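Local coordinates for protein aldehyde dehydrogenase (Burkholderia vietnamiensis, PDB 5KF0) that probably oxidises aldehydes to carboxylic acids with a nicotinamide cofactor, and is seen here with NADPH bound, at residues 53-58 and 228-233; 183-188 and 222-227; 233-236 and 240-243. One frame throughout, in Å; residues are numbered along the deposited sequence.

Overall arrangement
All three contacts gather at the mostly parallel nucleotide-binding sheet of the aldehyde dehydrogenase fold. Interactions 2 and 3 are buried and both touch NADPH; interaction 1 lies farther out, about 23 Å from the chain centre to its own centre, and is only partly buried. Strand 232-236 serves interactions 1 and 3, whose segments share Leu233, while interaction 2 uses strand 182-185 and helix 222-226. Interactions 1 and 2 touch where Phe230 CZ lies 3.9 Å from Val183 CB. Chemistry follows position: interaction 1 mixes aliphatic packing with a charged guanidinium, interaction 2 joins an aromatic face to a phosphate-binding lysine, and interaction 3 packs apolar side chains on each other and on NADPH.

Interaction 1 (53-58 and 228-233); sequences AAIGAA and ERFRLL
Ile55 of helix 48-60 supplies the apolar side of this contact, dividing its two branches between Phe230 and Arg229 of the loop that leads into strand 232-236. The ethyl branch goes to Phe230: CD1 comes within 3.5 Å of CE2, and CG1 meets CZ at the same distance. The two side chains cross at about a right angle. Behind the ring lies the sheet, for Phe230 also touches Val183 and Ser156.

The methyl branch serves the charged partner. With CG2 anti to the backbone N, it sits 3.2 Å above the guanidinium plane of Arg229, offset toward the rim and 3.4 Å from NE. Beyond it, the backbone N of Gly56 lies 3.7 Å from Arg229 NH1.

The polar end of Arg229 is held from outside the two segments, by salt bridges from NH2 to Asp52, one turn back on the same helix, and to Asp227. A bend at chi3 (-65°) helps turn the group along the helix. Isoleucine therefore suits its place by offering hydrocarbon to an aromatic ring and to a guanidinium face, while the two acids balance the arginine's charge and help fix the rotation of its guanidinium.

Interaction 2 (183-188 and 222-227); sequences VLKPAS and DLFTTD. With NDP (NADPH dihydro-nicotinamide-adenine-dinucleotide phosphate), chain E.
A CH-pi contact between Lys185 and Phe224, buried beneath the cofactor site, joins the end of strand 182-185, in the nucleotide-binding sheet, to the short helix 222-226. The two elements run at 130° to each other, their axes 10.2 Å apart, and Phe224 bridges the gap. Lys185 CB stands over one face of its ring, 3.7 Å from the centroid and 19° off the ring normal. Val183, two residues back and so on the same side of the strand, adds its CG1 methyl 3.5 Å from Phe224 CE1, obliquely to the ring. CG1 is anti to the backbone N of Val183 (chi1 -176°), which carries it out toward the helix. Phenylalanine suits the place because its flat ring accepts aliphatic carbon from both residues; Ile51 and Ile158 add further apolar cover.

Lysine does two jobs here. Its first carbons pack on the ring, and bends at chi3 and chi4 then lead the ammonium away to the adenosine ribose. Five oxygens lie within bonding distance of NZ, so its three N-H groups must be shared among them: the 2'-oxygen O2B of NADPH at 2.9 Å, the phosphate oxygen O2X at 3.0 Å, the 3'-hydroxyl O3B, Pro186 O at 2.8 Å, met from above the carbonyl plane, and Ala216 O. Such a ring of oxygens would favour the charged form.

Ser188 adds two bonds to O2X, with OG 2.6 Å and the backbone N 2.8 Å from that oxygen; its side chain is turned to set OG beside the backbone N, which brings both donors to one atom. A lysine at the end of a strand of the Rossmann-like sheet and a serine just after it, binding the ribose and its 2'-phosphate, make up a cofactor site characteristic of NADP-binding aldehyde dehydrogenases.

Interaction 3 (233-236 and 240-243); sequences LSFT and AVGW. With NDP (NADPH dihydro-nicotinamide-adenine-dinucleotide phosphate), chain E.
Phe235 on strand 232-236 and Gly242 on helix 239-248 bring the two backbones to 6.6 Å between CA atoms, their closest approach. The strand is extended and the helix regular, with a short connection between them, and together they form the first half of a beta-alpha-beta unit that ends in strand 253-257, within the Rossmann-like cofactor domain. Phe235 also pairs through its backbone with Val255 of that last strand.

Gly242 permits this closeness. Its CA, which bears no side chain, packs 3.5 Å from Phe235 CE2, oblique to the ring, a tight spot that suits glycine. The ring arrives there with CG anti to the backbone N (chi1 170°), a torsion that sends it off the strand toward the helix. Val241 meets the far end of the ring obliquely: its CG1 is 3.4 Å from CZ, and the two side chains cross at about a right angle. Leu256 and Ile158 of the neighbouring strands also pack on Phe235.

Both side chains face NADPH as well. Branched at CB, Val241 can press one methyl on phenylalanine and adenine together, while CG2 lies 3.6 Å from O1A of the diphosphate. Thr236, which follows Phe235 on the strand, brings CG2 within 3.6 Å of the nicotinamide carbon C3N, while Lys171 donates to its OG1. At the other end of the cofactor, ribose oxygen O4B sits near the plane of the Phe235 ring, at its edge, 3.2 Å from CE1.

Interaction 1 (53-58 and 228-233)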
loop_
_atom_site.group_PDB
_atom_site.type_symbol
_atom_site.label_atom_id
_atom_site.label_comp_id
_atom_site.label_asym_id
_atom_site.label_seq_id
_atom_site.Cartn_x
_atom_site.Cartn_y
_atom_site.Cartn_z
ATOM N N ALA A 53 -9.158 -21.967 32.992
ATOM C CA ALA A 53 -10.435 -21.259 32.920
ATOM C C ALA A 53 -10.325 -20.014 32.050
ATOM O O ALA A 53 -11.259 -19.678 31.312
ATOM C CB ALA A 53 -10.921 -20.886 34.326
ATOM N N ALA A 54 -9.189 -19.313 32.130
ATOM C CA ALA A 54 -8.983 -18.126 31.310
ATOM C C ALA A 54 -8.957 -18.479 29.831
ATOM O O ALA A 54 -9.499 -17.735 29.000
ATOM C CB ALA A 54 -7.678 -17.439 31.711
ATOM N N ILE A 55 -8.306 -19.594 29.481
ATOM C CA ILE A 55 -8.244 -20.006 28.079
ATOM C C ILE A 55 -9.634 -20.373 27.573
ATOM O O ILE A 55 -10.020 -20.012 26.453
ATOM C CB ILE A 55 -7.255 -21.174 27.899
ATOM C CG1 ILE A 55 -5.844 -20.749 28.326
ATOM C CG2 ILE A 55 -7.251 -21.667 26.436
ATOM C CD1 ILE A 55 -4.877 -21.916 28.436
ATOM N N GLY A 56 -10.409 -21.095 28.383
ATOM C CA GLY A 56 -11.758 -21.445 27.963
ATOM C C GLY A 56 -12.628 -20.220 27.767
ATOM O O GLY A 56 -13.425 -20.149 26.824
ATOM N N ALA A 57 -12.473 -19.225 28.642
ATOM C CA ALA A 57 -13.223 -17.986 28.489
ATOM C C ALA A 57 -12.784 -17.232 27.240
ATOM O O ALA A 57 -13.612 -16.612 26.561
ATOM C CB ALA A 57 -13.058 -17.114 29.735
ATOM N N ALA A 58 -11.486 -17.278 26.921
ATOM C CA ALA A 58 -11.003 -16.630 25.708
ATOM C C ALA A 58 -11.626 -17.262 24.473
ATOM O O ALA A 58 -12.042 -16.553 23.548
ATOM C CB ALA A 58 -9.472 -16.707 25.641
ATOM N N GLU A 228 -3.475 -26.022 23.098
ATOM C CA GLU A 228 -3.752 -25.908 21.672
ATOM C C GLU A 228 -4.888 -24.948 21.352
ATOM O O GLU A 228 -5.106 -24.652 20.172
ATOM C CB GLU A 228 -4.065 -27.282 21.076
ATOM C CG GLU A 228 -5.418 -27.832 21.466
ATOM C CD GLU A 228 -5.805 -29.061 20.657
ATOM O OE1 GLU A 228 -4.987 -29.518 19.825
ATOM O OE2 GLU A 228 -6.931 -29.568 20.854
ATOM N N ARG A 229 -5.617 -24.452 22.357
ATOM C CA ARG A 229 -6.663 -23.473 22.083
ATOM C C ARG A 229 -6.099 -22.092 21.780
ATOM O O ARG A 229 -6.794 -21.269 21.166
ATOM C CB ARG A 229 -7.636 -23.414 23.260
ATOM C CG ARG A 229 -8.444 -24.701 23.405
ATOM C CD ARG A 229 -9.205 -24.756 24.727
ATOM N NE ARG A 229 -8.289 -24.811 25.865
ATOM C CZ ARG A 229 -8.672 -24.769 27.136
ATOM N NH1 ARG A 229 -9.966 -24.682 27.433
ATOM N NH2 ARG A 229 -7.765 -24.816 28.109
ATOM N N PHE A 230 -4.862 -21.820 22.201
ATOM C CA PHE A 230 -4.167 -20.611 21.792
ATOM C C PHE A 230 -3.737 -20.755 20.336
ATOM O O PHE A 230 -3.143 -21.772 19.966
ATOM C CB PHE A 230 -2.923 -20.387 22.654
ATOM C CG PHE A 230 -3.181 -19.844 24.045
ATOM C CD1 PHE A 230 -3.866 -18.654 24.243
ATOM C CD2 PHE A 230 -2.625 -20.487 25.154
ATOM C CE1 PHE A 230 -4.030 -18.133 25.525
ATOM C CE2 PHE A 230 -2.796 -19.979 26.436
ATOM C CZ PHE A 230 -3.508 -18.806 26.626
ATOM N N ARG A 231 -3.998 -19.731 19.520
ATOM C CA ARG A 231 -3.597 -19.755 18.114
ATOM C C ARG A 231 -2.295 -19.010 17.853
ATOM O O ARG A 231 -1.715 -19.160 16.768
ATOM C CB ARG A 231 -4.708 -19.166 17.241
ATOM C CG ARG A 231 -6.089 -19.747 17.539
ATOM C CD ARG A 231 -6.139 -21.258 17.376
ATOM N NE ARG A 231 -6.299 -21.654 15.979
ATOM C CZ ARG A 231 -7.476 -21.814 15.374
ATOM N NH1 ARG A 231 -8.605 -21.620 16.043
ATOM N NH2 ARG A 231 -7.526 -22.166 14.097
ATOM N N LEU A 232 -1.819 -18.239 18.826
ATOM C CA LEU A 232 -0.586 -17.473 18.736
ATOM C C LEU A 232 0.034 -17.429 20.119
ATOM O O LEU A 232 -0.679 -17.215 21.105
ATOM C CB LEU A 232 -0.840 -16.044 18.240
ATOM C CG LEU A 232 0.323 -15.061 18.408
ATOM C CD1 LEU A 232 1.486 -15.430 17.481
ATOM C CD2 LEU A 232 -0.128 -13.621 18.163
ATOM N N LEU A 233 1.338 -17.676 20.187
ATOM C CA LEU A 233 2.149 -17.356 21.356
ATOM C C LEU A 233 3.059 -16.209 20.955
ATOM O O LEU A 233 3.808 -16.326 19.980
ATOM C CB LEU A 233 2.979 -18.553 21.821
ATOM C CG LEU A 233 4.142 -18.204 22.765
ATOM C CD1 LEU A 233 3.634 -17.745 24.137
ATOM C CD2 LEU A 233 5.091 -19.389 22.930
#

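Interaction 2 (183-188 and 222-227)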
loop_
_atom_site.group_PDB
_atom_site.type_symbol
_atom_site.label_atom_id
_atom_site.label_comp_id
_atom_site.label_asym_id
_atom_site.label_seq_id
_atom_site.Cartn_x
_atom_site.Cartn_y
_atom_site.Cartn_z
ATOM N N VAL A 183 -4.694 -13.825 26.851
ATOM C CA VAL A 183 -4.318 -14.096 28.232
ATOM C C VAL A 183 -2.866 -13.663 28.370
ATOM O O VAL A 183 -1.997 -14.189 27.667
ATOM C CB VAL A 183 -4.478 -15.583 28.600
ATOM C CG1 VAL A 183 -4.162 -15.794 30.091
ATOM C CG2 VAL A 183 -5.912 -16.087 28.283
ATOM N N LEU A 184 -2.608 -12.702 29.259
ATOM C CA LEU A 184 -1.277 -12.136 29.460
ATOM C C LEU A 184 -0.696 -12.645 30.773
ATOM O O LEU A 184 -1.347 -12.558 31.819
ATOM C CB LEU A 184 -1.331 -10.603 29.484
ATOM C CG LEU A 184 -0.049 -9.876 29.943
ATOM C CD1 LEU A 184 1.098 -10.088 28.953
ATOM C CD2 LEU A 184 -0.305 -8.374 30.158
ATOM N N LYS A 185 0.520 -13.179 30.709
ATOM C CA LYS A 185 1.287 -13.538 31.899
ATOM C C LYS A 185 2.436 -12.553 32.038
ATOM O O LYS A 185 3.420 -12.639 31.285
ATOM C CB LYS A 185 1.828 -14.966 31.809
ATOM C CG LYS A 185 2.363 -15.469 33.159
ATOM C CD LYS A 185 3.416 -16.573 32.999
ATOM C CE LYS A 185 4.800 -15.965 32.742
ATOM N NZ LYS A 185 5.250 -15.168 33.942
ATOM N N PRO A 186 2.364 -11.603 32.957
ATOM C CA PRO A 186 3.484 -10.687 33.162
ATOM C C PRO A 186 4.606 -11.391 33.911
ATOM O O PRO A 186 4.443 -12.495 34.434
ATOM C CB PRO A 186 2.865 -9.569 34.012
ATOM C CG PRO A 186 1.862 -10.327 34.877
ATOM C CD PRO A 186 1.296 -11.410 33.959
ATOM N N ALA A 187 5.751 -10.716 33.976
ATOM C CA ALA A 187 6.851 -11.215 34.793
ATOM C C ALA A 187 6.474 -11.178 36.272
ATOM O O ALA A 187 5.908 -10.194 36.761
ATOM C CB ALA A 187 8.111 -10.380 34.563
ATOM N N SER A 188 6.793 -12.264 36.989
ATOM C CA SER A 188 6.402 -12.364 38.394
ATOM C C SER A 188 7.111 -11.321 39.244
ATOM O O SER A 188 6.588 -10.915 40.293
ATOM C CB SER A 188 6.700 -13.768 38.926
ATOM O OG SER A 188 5.986 -14.757 38.200
ATOM N N ASP A 222 3.157 -23.728 31.996
ATOM C CA ASP A 222 3.265 -24.556 30.793
ATOM C C ASP A 222 2.141 -24.272 29.799
ATOM O O ASP A 222 2.376 -24.252 28.581
ATOM C CB ASP A 222 3.274 -26.042 31.158
ATOM C CG ASP A 222 3.453 -26.932 29.933
ATOM O OD1 ASP A 222 4.589 -26.985 29.407
ATOM O OD2 ASP A 222 2.463 -27.555 29.481
ATOM N N LEU A 223 0.916 -24.048 30.293
ATOM C CA LEU A 223 -0.226 -23.934 29.380
ATOM C C LEU A 223 -0.120 -22.709 28.478
ATOM O O LEU A 223 -0.691 -22.705 27.382
ATOM C CB LEU A 223 -1.542 -23.882 30.165
ATOM C CG LEU A 223 -1.934 -25.212 30.816
ATOM C CD1 LEU A 223 -3.108 -25.005 31.767
ATOM C CD2 LEU A 223 -2.265 -26.259 29.765
ATOM N N PHE A 224 0.601 -21.672 28.907
ATOM C CA PHE A 224 0.786 -20.510 28.034
ATOM C C PHE A 224 1.506 -20.875 26.747
ATOM O O PHE A 224 1.340 -20.190 25.735
ATOM C CB PHE A 224 1.555 -19.404 28.757
ATOM C CG PHE A 224 0.711 -18.643 29.732
ATOM C CD1 PHE A 224 -0.053 -17.568 29.301
ATOM C CD2 PHE A 224 0.669 -19.004 31.070
ATOM C CE1 PHE A 224 -0.848 -16.864 30.189
ATOM C CE2 PHE A 224 -0.130 -18.295 31.962
ATOM C CZ PHE A 224 -0.887 -17.233 31.516
ATOM N N THR A 225 2.312 -21.930 26.767
ATOM C CA THR A 225 3.001 -22.381 25.565
ATOM C C THR A 225 2.293 -23.539 24.870
ATOM O O THR A 225 2.198 -23.553 23.631
ATOM C CB THR A 225 4.436 -22.785 25.915
ATOM O OG1 THR A 225 5.161 -21.623 26.352
ATOM C CG2 THR A 225 5.158 -23.421 24.713
ATOM N N THR A 226 1.777 -24.509 25.625
ATOM C CA THR A 226 1.350 -25.771 25.022
ATOM C C THR A 226 -0.150 -25.884 24.755
ATOM O O THR A 226 -0.542 -26.742 23.960
ATOM C CB THR A 226 1.783 -26.965 25.896
ATOM O OG1 THR A 226 1.099 -26.931 27.159
ATOM C CG2 THR A 226 3.292 -26.933 26.141
ATOM N N ASP A 227 -1.008 -25.086 25.390
ATOM C CA ASP A 227 -2.441 -25.298 25.183
ATOM C C ASP A 227 -2.809 -25.041 23.722
ATOM O O ASP A 227 -2.486 -23.991 23.157
ATOM C CB ASP A 227 -3.269 -24.402 26.108
ATOM C CG ASP A 227 -4.705 -24.881 26.239
ATOM O OD1 ASP A 227 -5.455 -24.771 25.246
ATOM O OD2 ASP A 227 -5.080 -25.374 27.325
HETATM P PA NDP E . 12.977 -14.119 31.061
HETATM O O1A NDP E . 13.188 -14.918 29.819
HETATM O O2A NDP E . 13.765 -14.662 32.253
HETATM O O5B NDP E . 11.442 -14.024 31.462
HETATM C C5B NDP E . 10.546 -13.383 30.520
HETATM C C4B NDP E . 9.148 -13.886 30.762
HETATM O O4B NDP E . 9.065 -15.280 30.386
HETATM C C3B NDP E . 8.679 -13.818 32.222
HETATM O O3B NDP E . 7.281 -13.547 32.279
HETATM C C2B NDP E . 8.952 -15.243 32.702
HETATM O O2B NDP E . 8.149 -15.665 33.823
HETATM C C1B NDP E . 8.511 -16.004 31.464
HETATM N N9A NDP E . 8.988 -17.379 31.399
HETATM C C8A NDP E . 10.257 -17.856 31.595
HETATM N N7A NDP E . 10.375 -19.150 31.402
HETATM C C5A NDP E . 9.092 -19.549 31.061
HETATM C C6A NDP E . 8.544 -20.802 30.722
HETATM N N6A NDP E . 9.243 -21.944 30.702
HETATM N N1A NDP E . 7.228 -20.847 30.413
HETATM C C2A NDP E . 6.516 -19.719 30.452
HETATM N N3A NDP E . 6.919 -18.484 30.763
HETATM C C4A NDP E . 8.226 -18.469 31.059
HETATM O O3 NDP E . 13.395 -12.612 30.780
HETATM P PN NDP E . 13.501 -11.326 31.711
HETATM O O1N NDP E . 12.193 -11.071 32.367
HETATM O O2N NDP E . 14.677 -11.540 32.630
HETATM O O5D NDP E . 13.800 -10.134 30.709
HETATM C C5D NDP E . 15.083 -9.852 30.127
HETATM C C4D NDP E . 15.145 -10.473 28.754
HETATM O O4D NDP E . 14.073 -9.949 27.925
HETATM C C3D NDP E . 16.454 -10.159 28.025
HETATM O O3D NDP E . 16.983 -11.285 27.333
HETATM C C2D NDP E . 16.033 -9.038 27.076
HETATM O O2D NDP E . 16.854 -8.836 25.932
HETATM C C1D NDP E . 14.625 -9.485 26.707
HETATM N N1N NDP E . 13.894 -8.329 26.200
HETATM C C2N NDP E . 13.435 -8.282 24.905
HETATM C C3N NDP E . 12.902 -7.169 24.363
HETATM C C7N NDP E . 12.327 -7.148 22.991
HETATM O O7N NDP E . 11.363 -6.399 22.777
HETATM N N7N NDP E . 12.906 -7.870 22.034
HETATM C C4N NDP E . 12.904 -5.896 25.130
HETATM C C5N NDP E . 13.105 -6.145 26.586
HETATM C C6N NDP E . 13.631 -7.274 27.024
HETATM P P2B NDP E . 8.626 -15.376 35.366
HETATM O O1X NDP E . 9.813 -14.490 35.320
HETATM O O2X NDP E . 7.385 -14.821 36.002
HETATM O O3X NDP E . 8.938 -16.727 35.974
#

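Interaction 3 (233-236 and 240-243)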
loop_
_atom_site.group_PDB
_atom_site.type_symbol
_atom_site.label_atom_id
_atom_site.label_comp_id
_atom_site.label_asym_id
_atom_site.label_seq_id
_atom_site.Cartn_x
_atom_site.Cartn_y
_atom_site.Cartn_z
ATOM N N LEU A 233 1.338 -17.676 20.187
ATOM C CA LEU A 233 2.149 -17.356 21.356
ATOM C C LEU A 233 3.059 -16.209 20.955
ATOM O O LEU A 233 3.808 -16.326 19.980
ATOM C CB LEU A 233 2.979 -18.553 21.821
ATOM C CG LEU A 233 4.142 -18.204 22.765
ATOM C CD1 LEU A 233 3.634 -17.745 24.137
ATOM C CD2 LEU A 233 5.091 -19.389 22.930
ATOM N N SER A 234 2.979 -15.095 21.674
ATOM C CA SER A 234 3.889 -13.978 21.441
ATOM C C SER A 234 4.658 -13.747 22.733
ATOM O O SER A 234 4.074 -13.370 23.754
ATOM C CB SER A 234 3.136 -12.729 20.980
ATOM O OG SER A 234 4.030 -11.643 20.794
ATOM N N PHE A 235 5.965 -13.997 22.674
ATOM C CA PHE A 235 6.845 -14.048 23.834
ATOM C C PHE A 235 7.889 -12.952 23.726
ATOM O O PHE A 235 8.563 -12.831 22.695
ATOM C CB PHE A 235 7.528 -15.424 23.930
ATOM C CG PHE A 235 8.639 -15.478 24.960
ATOM C CD1 PHE A 235 8.364 -15.826 26.271
ATOM C CD2 PHE A 235 9.952 -15.161 24.610
ATOM C CE1 PHE A 235 9.380 -15.862 27.224
ATOM C CE2 PHE A 235 10.972 -15.190 25.554
ATOM C CZ PHE A 235 10.684 -15.544 26.867
ATOM N N THR A 236 8.020 -12.148 24.783
ATOM C CA THR A 236 9.119 -11.194 24.912
ATOM C C THR A 236 9.917 -11.547 26.162
ATOM O O THR A 236 9.365 -11.566 27.272
ATOM C CB THR A 236 8.604 -9.751 24.979
ATOM O OG1 THR A 236 7.834 -9.465 23.798
ATOM C CG2 THR A 236 9.784 -8.763 25.053
ATOM N N ALA A 240 17.277 -17.682 25.648
ATOM C CA ALA A 240 17.314 -19.065 26.114
ATOM C C ALA A 240 15.910 -19.595 26.357
ATOM O O ALA A 240 15.618 -20.761 26.066
ATOM C CB ALA A 240 18.152 -19.185 27.389
ATOM N N VAL A 241 15.023 -18.756 26.891
ATOM C CA VAL A 241 13.649 -19.190 27.121
ATOM C C VAL A 241 12.866 -19.222 25.812
ATOM O O VAL A 241 12.157 -20.194 25.522
ATOM C CB VAL A 241 12.966 -18.278 28.155
ATOM C CG1 VAL A 241 11.467 -18.574 28.214
ATOM C CG2 VAL A 241 13.606 -18.464 29.531
ATOM N N GLY A 242 12.955 -18.142 25.027
ATOM C CA GLY A 242 12.126 -18.017 23.836
ATOM C C GLY A 242 12.302 -19.160 22.856
ATOM O O GLY A 242 11.324 -19.708 22.342
ATOM N N TRP A 243 13.550 -19.527 22.563
ATOM C CA TRP A 243 13.766 -20.602 21.598
ATOM C C TRP A 243 13.311 -21.948 22.153
ATOM O O TRP A 243 12.860 -22.814 21.392
ATOM C CB TRP A 243 15.239 -20.650 21.177
ATOM C CG TRP A 243 15.644 -19.422 20.400
ATOM C CD1 TRP A 243 16.580 -18.491 20.759
ATOM C CD2 TRP A 243 15.111 -18.994 19.140
ATOM N NE1 TRP A 243 16.656 -17.502 19.797
ATOM C CE2 TRP A 243 15.777 -17.796 18.787
ATOM C CE3 TRP A 243 14.154 -19.519 18.265
ATOM C CZ2 TRP A 243 15.498 -17.099 17.599
ATOM C CZ3 TRP A 243 13.876 -18.826 17.085
ATOM C CH2 TRP A 243 14.550 -17.630 16.762
HETATM P PA NDP E . 12.977 -14.119 31.061
HETATM O O1A NDP E . 13.188 -14.918 29.819
HETATM O O2A NDP E . 13.765 -14.662 32.253
HETATM O O5B NDP E . 11.442 -14.024 31.462
HETATM C C5B NDP E . 10.546 -13.383 30.520
HETATM C C4B NDP E . 9.148 -13.886 30.762
HETATM O O4B NDP E . 9.065 -15.280 30.386
HETATM C C3B NDP E . 8.679 -13.818 32.222
HETATM O O3B NDP E . 7.281 -13.547 32.279
HETATM C C2B NDP E . 8.952 -15.243 32.702
HETATM O O2B NDP E . 8.149 -15.665 33.823
HETATM C C1B NDP E . 8.511 -16.004 31.464
HETATM N N9A NDP E . 8.988 -17.379 31.399
HETATM C C8A NDP E . 10.257 -17.856 31.595
HETATM N N7A NDP E . 10.375 -19.150 31.402
HETATM C C5A NDP E . 9.092 -19.549 31.061
HETATM C C6A NDP E . 8.544 -20.802 30.722
HETATM N N6A NDP E . 9.243 -21.944 30.702
HETATM N N1A NDP E . 7.228 -20.847 30.413
HETATM C C2A NDP E . 6.516 -19.719 30.452
HETATM N N3A NDP E . 6.919 -18.484 30.763
HETATM C C4A NDP E . 8.226 -18.469 31.059
HETATM O O3 NDP E . 13.395 -12.612 30.780
HETATM P PN NDP E . 13.501 -11.326 31.711
HETATM O O1N NDP E . 12.193 -11.071 32.367
HETATM O O2N NDP E . 14.677 -11.540 32.630
HETATM O O5D NDP E . 13.800 -10.134 30.709
HETATM C C5D NDP E . 15.083 -9.852 30.127
HETATM C C4D NDP E . 15.145 -10.473 28.754
HETATM O O4D NDP E . 14.073 -9.949 27.925
HETATM C C3D NDP E . 16.454 -10.159 28.025
HETATM O O3D NDP E . 16.983 -11.285 27.333
HETATM C C2D NDP E . 16.033 -9.038 27.076
HETATM O O2D NDP E . 16.854 -8.836 25.932
HETATM C C1D NDP E . 14.625 -9.485 26.707
HETATM N N1N NDP E . 13.894 -8.329 26.200
HETATM C C2N NDP E . 13.435 -8.282 24.905
HETATM C C3N NDP E . 12.902 -7.169 24.363
HETATM C C7N NDP E . 12.327 -7.148 22.991
HETATM O O7N NDP E . 11.363 -6.399 22.777
HETATM N N7N NDP E . 12.906 -7.870 22.034
HETATM C C4N NDP E . 12.904 -5.896 25.130
HETATM C C5N NDP E . 13.105 -6.145 26.586
HETATM C C6N NDP E . 13.631 -7.274 27.024
HETATM P P2B NDP E . 8.626 -15.376 35.366
HETATM O O1X NDP E . 9.813 -14.490 35.320
HETATM O O2X NDP E . 7.385 -14.821 36.002
HETATM O O3X NDP E . 8.938 -16.727 35.974
#